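Local coordinates for bifunctional protein PutA (Bdellovibrio bacteriovorus, PDB 5UR2), which probably catalyses both steps of proline breakdown to glutamate, oxidising proline with a flavin and then glutamate semialdehyde with NAD+, at residues I257-P260 / E261-N264; I217-D220 / R221-V225; Y960-Q963 / Y964-P967; T934-V938 / D939-F943. All blocks are in the same frame, centred on the assembly; numbering follows the deposited sequence.

Interaction 1: residues I257-P260 / E261-N264; sequences INEP and EFKN
Glu259 and Phe262 both place CG anti to the carbonyl carbon (chi1 -63° and -61°), and because the chain reverses between them the two groups run side by side in the same direction. Glu259 OE1 consequently lies at the rim of the ring, near its plane, 3.8 Å from Phe262 CE2, a position where the weakly positive ring hydrogens suit a carboxylate oxygen. Glu261 supplies a neighbour for the ring face: its CG sits over the centre of the Phe262 ring. The two carboxylates thus approach each other, with Glu259 OE1 and Glu261 OE2 4.4 Å apart; Arg223 pairs with Glu259 and Arg227 with Glu261, which should offset their repulsion.

The backbone makes the reversal. Phe262 N gives its hydrogen to Glu259 O at 2.9 Å, and Lys263 N adds a weak bond to the same oxygen at 3.0 Å. Pro260, its phi fixed by the ring, suits the second position of the turn. Lys263 also brings its CA 3.4 Å from Ile257 O, forming a CA-H...O contact beside the hydrogen bond that this oxygen accepts from Arg293. Further out, the bent lysine chain passes across Asn258, its CE 3.6 Å from Asn258 OD1. Buried Ile257 and Phe262 face inward, toward Phe226 and Met230 of helix 211-232 respectively. Glu259 to Phe262 form a type I beta-turn, in the loop that leads from helix 246-257 to strand 268-273 of the proline dehydrogenase barrel.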
loop_
_atom_site.group_PDB
_atom_site.type_symbol
_atom_site.label_atom_id
_atom_site.label_comp_id
_atom_site.label_asym_id
_atom_site.label_seq_id
_atom_site.Cartn_x
_atom_site.Cartn_y
_atom_site.Cartn_z
ATOM N N ILE B 257 -15.800 42.535 -39.226
ATOM C CA ILE B 257 -16.687 43.688 -39.391
ATOM C C ILE B 257 -15.934 44.994 -39.582
ATOM O O ILE B 257 -16.572 46.033 -39.810
ATOM C CB ILE B 257 -17.681 43.889 -38.223
ATOM C CG1 ILE B 257 -16.986 44.441 -36.978
ATOM C CG2 ILE B 257 -18.425 42.574 -37.867
ATOM C CD1 ILE B 257 -17.983 45.001 -35.931
ATOM N N ASN B 258 -14.605 44.986 -39.492
ATOM C CA ASN B 258 -13.797 46.145 -39.851
ATOM C C ASN B 258 -13.304 46.108 -41.293
ATOM O O ASN B 258 -12.623 47.048 -41.716
ATOM C CB ASN B 258 -12.596 46.308 -38.910
ATOM C CG ASN B 258 -12.069 47.748 -38.888
ATOM O OD1 ASN B 258 -12.850 48.705 -38.869
ATOM N ND2 ASN B 258 -10.748 47.905 -38.893
ATOM N N GLU B 259 -13.610 45.048 -42.044
ATOM C CA GLU B 259 -13.238 44.988 -43.451
ATOM C C GLU B 259 -14.036 46.014 -44.272
ATOM O O GLU B 259 -15.161 46.372 -43.911
ATOM C CB GLU B 259 -13.454 43.578 -44.007
ATOM C CG GLU B 259 -12.581 42.516 -43.329
ATOM C CD GLU B 259 -12.882 41.102 -43.816
ATOM O OE1 GLU B 259 -13.780 40.933 -44.683
ATOM O OE2 GLU B 259 -12.224 40.157 -43.318
ATOM N N PRO B 260 -13.458 46.510 -45.383
ATOM C CA PRO B 260 -14.116 47.588 -46.150
ATOM C C PRO B 260 -15.598 47.373 -46.447
ATOM O O PRO B 260 -16.412 48.283 -46.241
ATOM C CB PRO B 260 -13.287 47.622 -47.444
ATOM C CG PRO B 260 -11.932 47.196 -47.032
ATOM C CD PRO B 260 -12.134 46.163 -45.945
ATOM N N GLU B 261 -15.977 46.181 -46.901
ATOM C CA GLU B 261 -17.366 45.966 -47.296
ATOM C C GLU B 261 -18.318 45.951 -46.104
ATOM O O GLU B 261 -19.528 46.048 -46.308
ATOM C CB GLU B 261 -17.487 44.660 -48.090
ATOM C CG GLU B 261 -17.371 43.390 -47.234
ATOM C CD GLU B 261 -17.561 42.103 -48.036
ATOM O OE1 GLU B 261 -18.572 41.978 -48.761
ATOM O OE2 GLU B 261 -16.693 41.207 -47.930
ATOM N N PHE B 262 -17.809 45.812 -44.870
ATOM C CA PHE B 262 -18.671 45.710 -43.696
ATOM C C PHE B 262 -18.607 46.894 -42.741
ATOM O O PHE B 262 -19.487 47.013 -41.883
ATOM C CB PHE B 262 -18.322 44.453 -42.874
ATOM C CG PHE B 262 -18.503 43.161 -43.609
ATOM C CD1 PHE B 262 -19.746 42.788 -44.099
ATOM C CD2 PHE B 262 -17.429 42.314 -43.808
ATOM C CE1 PHE B 262 -19.915 41.583 -44.766
ATOM C CE2 PHE B 262 -17.585 41.114 -44.483
ATOM C CZ PHE B 262 -18.835 40.744 -44.958
ATOM N N LYS B 263 -17.597 47.762 -42.847
ATOM C CA LYS B 263 -17.322 48.675 -41.738
ATOM C C LYS B 263 -18.421 49.710 -41.510
ATOM O O LYS B 263 -18.342 50.446 -40.525
ATOM C CB LYS B 263 -15.946 49.339 -41.900
ATOM C CG LYS B 263 -15.790 50.387 -42.987
ATOM C CD LYS B 263 -14.295 50.651 -43.227
ATOM C CE LYS B 263 -13.491 50.551 -41.930
ATOM N NZ LYS B 263 -12.020 50.484 -42.168
ATOM N N ASN B 264 -19.408 49.823 -42.402
ATOM C CA ASN B 264 -20.471 50.810 -42.265
ATOM C C ASN B 264 -21.793 50.203 -41.806
ATOM O O ASN B 264 -22.773 50.932 -41.656
ATOM C CB ASN B 264 -20.689 51.505 -43.607
ATOM C CG ASN B 264 -19.484 52.299 -44.035
ATOM O OD1 ASN B 264 -19.013 53.182 -43.315
ATOM N ND2 ASN B 264 -18.922 51.926 -45.173
#

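Interaction 2: residues I217-D220 / R221-V225; sequences ILKD and RLRPV
Asp220 and Arg223 form the tight polar part of this helical stretch. Arg223 NH1 donates to Asp220 OD1 at 2.7 Å in a nearly straight salt bridge. The carboxylate oxygen lies in the guanidinium plane and is approached on its anti side, while the two flat groups are turned 57° from each other. Arg223 starts out with CG opposite its own nitrogen and then bends at chi3, which folds the guanidinium back over the preceding turn, one face above Lys219 O. Its NH2 continues to Glu259, and Asp220 OD2 to Lys216, so neither charge depends on a single partner.

The backbone is equally compact here: Leu222 N bonds to Leu218 O at 3.0 Å and Arg223 N to Lys219 O at 2.8 Å. Pro224 has no N-H to offer, and its CD instead crowds against Asp220 O at 3.1 Å, where the helix kinks.

Packing between Ile217 and Arg221 is looser: Ile217 CG2 rests over one face of the Arg221 guanidinium, offset toward its rim and 4.0 Å from NH2; Glu152 holds the polar end of Arg221. While these polar residues stay partly exposed, Leu218 and Leu222 form the buried side of an amphipathic helix, packed on neighbouring helix 246-257. Helix 211-232 is the crossover helix of a beta-alpha-beta unit, between strands 194-197 and 235-238, in the outer layer of the proline dehydrogenase TIM barrel.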
loop_
_atom_site.group_PDB
_atom_site.type_symbol
_atom_site.label_atom_id
_atom_site.label_comp_id
_atom_site.label_asym_id
_atom_site.label_seq_id
_atom_site.Cartn_x
_atom_site.Cartn_y
_atom_site.Cartn_z
ATOM N N ILE B 217 -9.557 30.992 -41.780
ATOM C CA ILE B 217 -10.594 30.078 -42.258
ATOM C C ILE B 217 -11.941 30.419 -41.631
ATOM O O ILE B 217 -12.967 30.454 -42.325
ATOM C CB ILE B 217 -10.197 28.610 -41.992
ATOM C CG1 ILE B 217 -9.013 28.211 -42.868
ATOM C CG2 ILE B 217 -11.384 27.666 -42.213
ATOM C CD1 ILE B 217 -8.404 26.856 -42.507
ATOM N N LEU B 218 -11.963 30.683 -40.316
ATOM C CA LEU B 218 -13.217 31.038 -39.656
ATOM C C LEU B 218 -13.826 32.294 -40.277
ATOM O O LEU B 218 -15.023 32.333 -40.577
ATOM C CB LEU B 218 -12.994 31.220 -38.150
ATOM C CG LEU B 218 -12.712 29.907 -37.408
ATOM C CD1 LEU B 218 -12.152 30.155 -36.011
ATOM C CD2 LEU B 218 -13.960 29.071 -37.341
ATOM N N LYS B 219 -13.006 33.321 -40.501
ATOM C CA LYS B 219 -13.489 34.530 -41.157
ATOM C C LYS B 219 -14.037 34.229 -42.543
ATOM O O LYS B 219 -15.080 34.769 -42.931
ATOM C CB LYS B 219 -12.368 35.570 -41.245
ATOM C CG LYS B 219 -12.013 36.205 -39.916
ATOM C CD LYS B 219 -10.619 36.837 -39.910
ATOM C CE LYS B 219 -10.545 38.076 -40.788
ATOM N NZ LYS B 219 -9.174 38.667 -40.751
ATOM N N ASP B 220 -13.346 33.365 -43.304
ATOM C CA ASP B 220 -13.814 33.032 -44.646
ATOM C C ASP B 220 -15.173 32.348 -44.601
ATOM O O ASP B 220 -16.005 32.563 -45.483
ATOM C CB ASP B 220 -12.810 32.126 -45.377
ATOM C CG ASP B 220 -11.517 32.835 -45.743
ATOM O OD1 ASP B 220 -11.477 34.073 -45.651
ATOM O OD2 ASP B 220 -10.553 32.145 -46.156
ATOM N N ARG B 221 -15.417 31.514 -43.587
ATOM C CA ARG B 221 -16.696 30.819 -43.531
ATOM C C ARG B 221 -17.810 31.739 -43.058
ATOM O O ARG B 221 -18.953 31.599 -43.512
ATOM C CB ARG B 221 -16.593 29.597 -42.619
ATOM C CG ARG B 221 -15.452 28.643 -42.967
ATOM C CD ARG B 221 -15.769 27.782 -44.165
ATOM N NE ARG B 221 -14.632 26.956 -44.589
ATOM C CZ ARG B 221 -14.368 25.723 -44.161
ATOM N NH1 ARG B 221 -15.144 25.138 -43.264
ATOM N NH2 ARG B 221 -13.315 25.070 -44.638
ATOM N N LEU B 222 -17.488 32.691 -42.170
ATOM C CA LEU B 222 -18.472 33.653 -41.672
ATOM C C LEU B 222 -18.797 34.718 -42.705
ATOM O O LEU B 222 -19.940 35.191 -42.776
ATOM C CB LEU B 222 -17.968 34.338 -40.402
ATOM C CG LEU B 222 -18.651 33.989 -39.087
ATOM C CD1 LEU B 222 -18.220 34.978 -38.004
ATOM C CD2 LEU B 222 -20.149 33.999 -39.269
ATOM N N ARG B 223 -17.806 35.116 -43.497
ATOM C CA ARG B 223 -17.972 36.255 -44.396
ATOM C C ARG B 223 -19.209 36.164 -45.283
ATOM O O ARG B 223 -19.961 37.147 -45.334
ATOM C CB ARG B 223 -16.694 36.429 -45.236
ATOM C CG ARG B 223 -16.678 37.699 -46.101
ATOM C CD ARG B 223 -15.316 37.920 -46.770
ATOM N NE ARG B 223 -14.242 38.200 -45.813
ATOM C CZ ARG B 223 -13.291 37.339 -45.454
ATOM N NH1 ARG B 223 -13.246 36.104 -45.956
ATOM N NH2 ARG B 223 -12.371 37.730 -44.588
ATOM N N PRO B 224 -19.504 35.055 -45.972
ATOM C CA PRO B 224 -20.725 35.040 -46.808
ATOM C C PRO B 224 -22.009 35.175 -46.004
ATOM O O PRO B 224 -22.991 35.727 -46.520
ATOM C CB PRO B 224 -20.664 33.677 -47.511
ATOM C CG PRO B 224 -19.275 33.161 -47.283
ATOM C CD PRO B 224 -18.793 33.766 -46.023
ATOM N N VAL B 225 -22.036 34.671 -44.759
ATOM C CA VAL B 225 -23.225 34.820 -43.919
ATOM C C VAL B 225 -23.402 36.278 -43.521
ATOM O O VAL B 225 -24.506 36.833 -43.598
ATOM C CB VAL B 225 -23.147 33.921 -42.669
ATOM C CG1 VAL B 225 -24.425 34.067 -41.846
ATOM C CG2 VAL B 225 -22.898 32.487 -43.038
#

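Interaction 3: residues Y960-Q963 / Y964-P967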
loop_
_atom_site.group_PDB
_atom_site.type_symbol
_atom_site.label_atom_id
_atom_site.label_comp_id
_atom_site.label_asym_id
_atom_site.label_seq_id
_atom_site.Cartn_x
_atom_site.Cartn_y
_atom_site.Cartn_z
ATOM N N TYR B 960 4.000 0.574 -8.720
ATOM C CA TYR B 960 5.052 0.523 -9.736
ATOM C C TYR B 960 6.455 0.603 -9.131
ATOM O O TYR B 960 7.334 -0.197 -9.476
ATOM C CB TYR B 960 4.862 1.635 -10.752
ATOM C CG TYR B 960 5.849 1.540 -11.881
ATOM C CD1 TYR B 960 5.728 0.540 -12.843
ATOM C CD2 TYR B 960 6.896 2.425 -11.984
ATOM C CE1 TYR B 960 6.622 0.430 -13.892
ATOM C CE2 TYR B 960 7.807 2.335 -13.040
ATOM C CZ TYR B 960 7.663 1.329 -13.986
ATOM O OH TYR B 960 8.553 1.214 -15.020
ATOM N N LEU B 961 6.685 1.573 -8.245
ATOM C CA LEU B 961 8.020 1.795 -7.695
ATOM C C LEU B 961 8.558 0.564 -6.957
ATOM O O LEU B 961 9.774 0.310 -6.983
ATOM C CB LEU B 961 7.994 3.003 -6.759
ATOM C CG LEU B 961 9.345 3.526 -6.289
ATOM C CD1 LEU B 961 10.212 3.844 -7.518
ATOM C CD2 LEU B 961 9.147 4.753 -5.389
ATOM N N LYS B 962 7.677 -0.211 -6.313
ATOM C CA LYS B 962 8.098 -1.399 -5.568
ATOM C C LYS B 962 8.724 -2.473 -6.453
ATOM O O LYS B 962 9.506 -3.300 -5.955
ATOM C CB LYS B 962 6.904 -1.993 -4.815
ATOM C CG LYS B 962 6.343 -1.071 -3.715
ATOM C CD LYS B 962 5.078 -1.670 -3.133
ATOM C CE LYS B 962 4.514 -0.811 -2.041
ATOM N NZ LYS B 962 3.381 -1.483 -1.356
ATOM N N GLN B 963 8.397 -2.493 -7.744
ATOM C CA GLN B 963 9.011 -3.457 -8.662
ATOM C C GLN B 963 10.520 -3.260 -8.774
ATOM O O GLN B 963 11.231 -4.184 -9.187
ATOM C CB GLN B 963 8.377 -3.334 -10.048
ATOM C CG GLN B 963 6.940 -3.832 -10.153
ATOM C CD GLN B 963 6.871 -5.344 -10.171
ATOM O OE1 GLN B 963 6.775 -5.984 -9.126
ATOM N NE2 GLN B 963 6.987 -5.927 -11.363
ATOM N N TYR B 964 11.010 -2.061 -8.464
ATOM C CA TYR B 964 12.429 -1.750 -8.488
ATOM C C TYR B 964 13.097 -1.975 -7.137
ATOM O O TYR B 964 14.255 -1.585 -6.966
ATOM C CB TYR B 964 12.639 -0.293 -8.933
ATOM C CG TYR B 964 12.207 -0.053 -10.364
ATOM C CD1 TYR B 964 10.885 0.255 -10.679
ATOM C CD2 TYR B 964 13.124 -0.157 -11.400
ATOM C CE1 TYR B 964 10.492 0.468 -12.001
ATOM C CE2 TYR B 964 12.755 0.061 -12.707
ATOM C CZ TYR B 964 11.444 0.373 -13.007
ATOM O OH TYR B 964 11.120 0.569 -14.329
ATOM N N MET B 965 12.404 -2.620 -6.194
ATOM C CA MET B 965 12.878 -2.771 -4.824
ATOM C C MET B 965 12.623 -4.200 -4.363
ATOM O O MET B 965 11.987 -4.992 -5.063
ATOM C CB MET B 965 12.207 -1.740 -3.883
ATOM C CG MET B 965 12.545 -0.314 -4.282
ATOM S SD MET B 965 11.982 0.978 -3.143
ATOM C CE MET B 965 10.237 0.638 -3.087
ATOM N N GLU B 966 13.189 -4.541 -3.200
ATOM C CA GLU B 966 12.932 -5.767 -2.469
ATOM C C GLU B 966 12.292 -5.433 -1.130
ATOM O O GLU B 966 12.764 -4.532 -0.428
ATOM C CB GLU B 966 14.218 -6.588 -2.206
ATOM C CG GLU B 966 14.828 -7.268 -3.412
ATOM C CD GLU B 966 13.976 -8.383 -3.926
ATOM O OE1 GLU B 966 13.327 -9.069 -3.091
ATOM O OE2 GLU B 966 13.945 -8.571 -5.167
ATOM N N PRO B 967 11.248 -6.152 -0.740
ATOM C CA PRO B 967 10.717 -5.991 0.616
ATOM C C PRO B 967 11.639 -6.663 1.616
ATOM O O PRO B 967 12.279 -7.674 1.313
ATOM C CB PRO B 967 9.372 -6.720 0.551
ATOM C CG PRO B 967 9.662 -7.867 -0.446
ATOM C CD PRO B 967 10.601 -7.267 -1.474
#
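Tyr960 and Tyr964 meet through their rings and again through their hydroxyls. The aromatic part is an offset edge-to-face pair: the edge of Tyr964 is turned toward the face of Tyr960, with planes 65° apart and Tyr964 CE1 3.4 Å from Tyr960 CE2. Tyr960 swings CG away from its backbone nitrogen (chi1 -175°), which carries its ring along the helical turn to its partner.

Among the polar contacts, the two OH groups share a 2.7 Å hydrogen bond, Tyr960 OH to Tyr964 OH. Tyr964 N bonds to Leu961 O at 3.1 Å and Met965 N to Lys962 O at 3.0 Å, winding a turn that leads into strand 965-973 of the aldehyde dehydrogenase domain. Lys962 NZ forms a salt bridge with Asp959 of the second subunit.

Apolar packing is looser. Met965, bent at its thioether, brings CE to 4.4 Å from Leu961 CG, a flexible chain suited to the space beside Leu611 of helix 587-611.

Tyrosine serves both needs here, its ring packing against Ala654 and Ile744 while its hydroxyl finds a polar partner. The side chain of Tyr960 lies about 7 Å from that of Glu746, a predicted active-site residue. The hydroxyl hydrogen bond, together with the ring contact, should restrain both tyrosine side chains.

Interaction 4: residues T934-V938 / D939-F943; sequences TGAMV and DRHPF
Met937 and His941 close an alpha-turn in the aldehyde dehydrogenase domain, on the loop between strands 926-929 and 946-947. His941 N donates to Met937 O at 2.9 Å, in the carbonyl plane. The reverse bond runs from Met937 N to His941 ND1, also 2.9 Å, and lies in the plane of the imidazole with an N-H...N angle of 163°. Both polar backbone atoms of Met937 are thereby satisfied by one residue. Histidine suits the place because it has two ring nitrogens: with ND1 accepting, NE2 probably carries the proton that meets Glu623 of the second subunit.

Inside this turn, Arg940 N bonds to Val938 O at 2.8 Å, which makes Asp939 the centre of a classic gamma-turn; its positive phi (73°) is the price of that tight reversal. Val938 O also accepts from Asn467 ND2, so two donors share it. The Arg940 guanidinium finds Gln316 O through NH1 and Asn467 OD1 through NE, while the main-chain O of Arg940 accepts a hydrogen bond from Ser625 OG of the second subunit.

Apolar atoms fill in around these bonds. Met937 lies alongside Arg940, with CE over the centre of one guanidinium face and SD 3.7 Å from Arg940 NH1. Arg940 CB in turn sits over one face of the His941 ring. Small enough to fit between two aromatic residues, Ala936 touches His941 with CB 4.0 Å from CB. Phe943, which borders the predicted catalytic Glu746 and Cys780, completes the packing: its CD1 is 3.7 Å from Ala936 CB.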
loop_
_atom_site.group_PDB
_atom_site.type_symbol
_atom_site.label_atom_id
_atom_site.label_comp_id
_atom_site.label_asym_id
_atom_site.label_seq_id
_atom_site.Cartn_x
_atom_site.Cartn_y
_atom_site.Cartn_z
ATOM N N THR B 934 -6.588 6.574 -25.211
ATOM C CA THR B 934 -5.192 6.942 -25.122
ATOM C C THR B 934 -5.068 8.079 -24.106
ATOM O O THR B 934 -6.030 8.404 -23.407
ATOM C CB THR B 934 -4.640 7.310 -26.509
ATOM O OG1 THR B 934 -5.264 8.505 -26.993
ATOM C CG2 THR B 934 -4.897 6.184 -27.500
ATOM N N GLY B 935 -3.870 8.650 -23.987
ATOM C CA GLY B 935 -3.653 9.768 -23.076
ATOM C C GLY B 935 -3.663 9.437 -21.592
ATOM O O GLY B 935 -4.030 10.294 -20.772
ATOM N N ALA B 936 -3.283 8.220 -21.218
ATOM C CA ALA B 936 -3.193 7.882 -19.800
ATOM C C ALA B 936 -2.211 8.815 -19.103
ATOM O O ALA B 936 -1.114 9.061 -19.600
ATOM C CB ALA B 936 -2.749 6.422 -19.614
ATOM N N MET B 937 -2.604 9.335 -17.948
ATOM C CA MET B 937 -1.758 10.246 -17.186
ATOM C C MET B 937 -1.341 9.610 -15.866
ATOM O O MET B 937 -2.090 8.835 -15.263
ATOM C CB MET B 937 -2.475 11.565 -16.908
ATOM C CG MET B 937 -2.931 12.293 -18.178
ATOM S SD MET B 937 -3.788 13.819 -17.758
ATOM C CE MET B 937 -2.437 14.871 -17.200
ATOM N N VAL B 938 -0.133 9.959 -15.423
ATOM C CA VAL B 938 0.342 9.523 -14.120
ATOM C C VAL B 938 -0.702 9.822 -13.055
ATOM O O VAL B 938 -1.336 10.884 -13.067
ATOM C CB VAL B 938 1.671 10.221 -13.801
ATOM C CG1 VAL B 938 2.105 9.916 -12.346
ATOM C CG2 VAL B 938 2.726 9.795 -14.827
ATOM N N ASP B 939 -0.889 8.861 -12.142
ATOM C CA ASP B 939 -1.792 8.929 -10.996
ATOM C C ASP B 939 -3.256 8.814 -11.419
ATOM O O ASP B 939 -4.013 8.048 -10.819
ATOM C CB ASP B 939 -1.524 10.210 -10.174
ATOM C CG ASP B 939 -2.398 10.314 -8.928
ATOM O OD1 ASP B 939 -2.330 9.413 -8.052
ATOM O OD2 ASP B 939 -3.130 11.331 -8.803
ATOM N N ARG B 940 -3.661 9.537 -12.465
ATOM C CA ARG B 940 -5.052 9.494 -12.917
ATOM C C ARG B 940 -5.409 8.159 -13.565
ATOM O O ARG B 940 -6.513 7.646 -13.348
ATOM C CB ARG B 940 -5.327 10.631 -13.900
ATOM C CG ARG B 940 -5.034 12.011 -13.369
ATOM C CD ARG B 940 -5.560 13.070 -14.305
ATOM N NE ARG B 940 -5.060 14.371 -13.909
ATOM C CZ ARG B 940 -5.388 15.523 -14.491
ATOM N NH1 ARG B 940 -6.230 15.558 -15.522
ATOM N NH2 ARG B 940 -4.859 16.648 -14.039
ATOM N N HIS B 941 -4.527 7.601 -14.400
ATOM C CA HIS B 941 -4.818 6.363 -15.132
ATOM C C HIS B 941 -3.583 5.465 -15.149
ATOM O O HIS B 941 -2.917 5.315 -16.183
ATOM C CB HIS B 941 -5.271 6.666 -16.567
ATOM C CG HIS B 941 -5.990 7.965 -16.715
ATOM N ND1 HIS B 941 -5.375 9.100 -17.194
ATOM C CD2 HIS B 941 -7.282 8.302 -16.487
ATOM C CE1 HIS B 941 -6.252 10.090 -17.228
ATOM N NE2 HIS B 941 -7.417 9.632 -16.803
ATOM N N PRO B 942 -3.262 4.830 -14.023
ATOM C CA PRO B 942 -2.080 3.959 -13.987
ATOM C C PRO B 942 -2.148 2.943 -15.120
ATOM O O PRO B 942 -3.177 2.297 -15.341
ATOM C CB PRO B 942 -2.176 3.300 -12.608
ATOM C CG PRO B 942 -2.930 4.302 -11.781
ATOM C CD PRO B 942 -3.986 4.822 -12.736
ATOM N N PHE B 943 -1.055 2.832 -15.869
ATOM C CA PHE B 943 -1.105 2.301 -17.226
ATOM C C PHE B 943 -0.368 0.970 -17.351
ATOM O O PHE B 943 0.798 0.857 -16.961
ATOM C CB PHE B 943 -0.527 3.321 -18.212
ATOM C CG PHE B 943 -0.614 2.872 -19.639
ATOM C CD1 PHE B 943 -1.810 2.967 -20.337
ATOM C CD2 PHE B 943 0.485 2.300 -20.264
ATOM C CE1 PHE B 943 -1.915 2.529 -21.641
ATOM C CE2 PHE B 943 0.390 1.853 -21.576
ATOM C CZ PHE B 943 -0.816 1.973 -22.268
#

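How the interactions relate
Along the chain the order is interaction 2, interaction 1, interaction 4, interaction 3. The first two belong to the proline dehydrogenase barrel, on successive parts of its outer layer: helix 211-232 carries interaction 2 and the loop after helix 246-257 carries interaction 1. Their centres are about 13 Å apart, and they touch through the salt bridge from Arg223 NH2 to Glu259 OE2 (2.7 Å). Interactions 4 and 3 lie in the aldehyde dehydrogenase domain, with centres about 20 Å apart and nearest atoms about 6 Å apart; both reach the second subunit and lie near predicted active-site residues. Between interactions 1 and 3 the centres are about 67 Å apart, reflecting two separate catalytic domains within one chain.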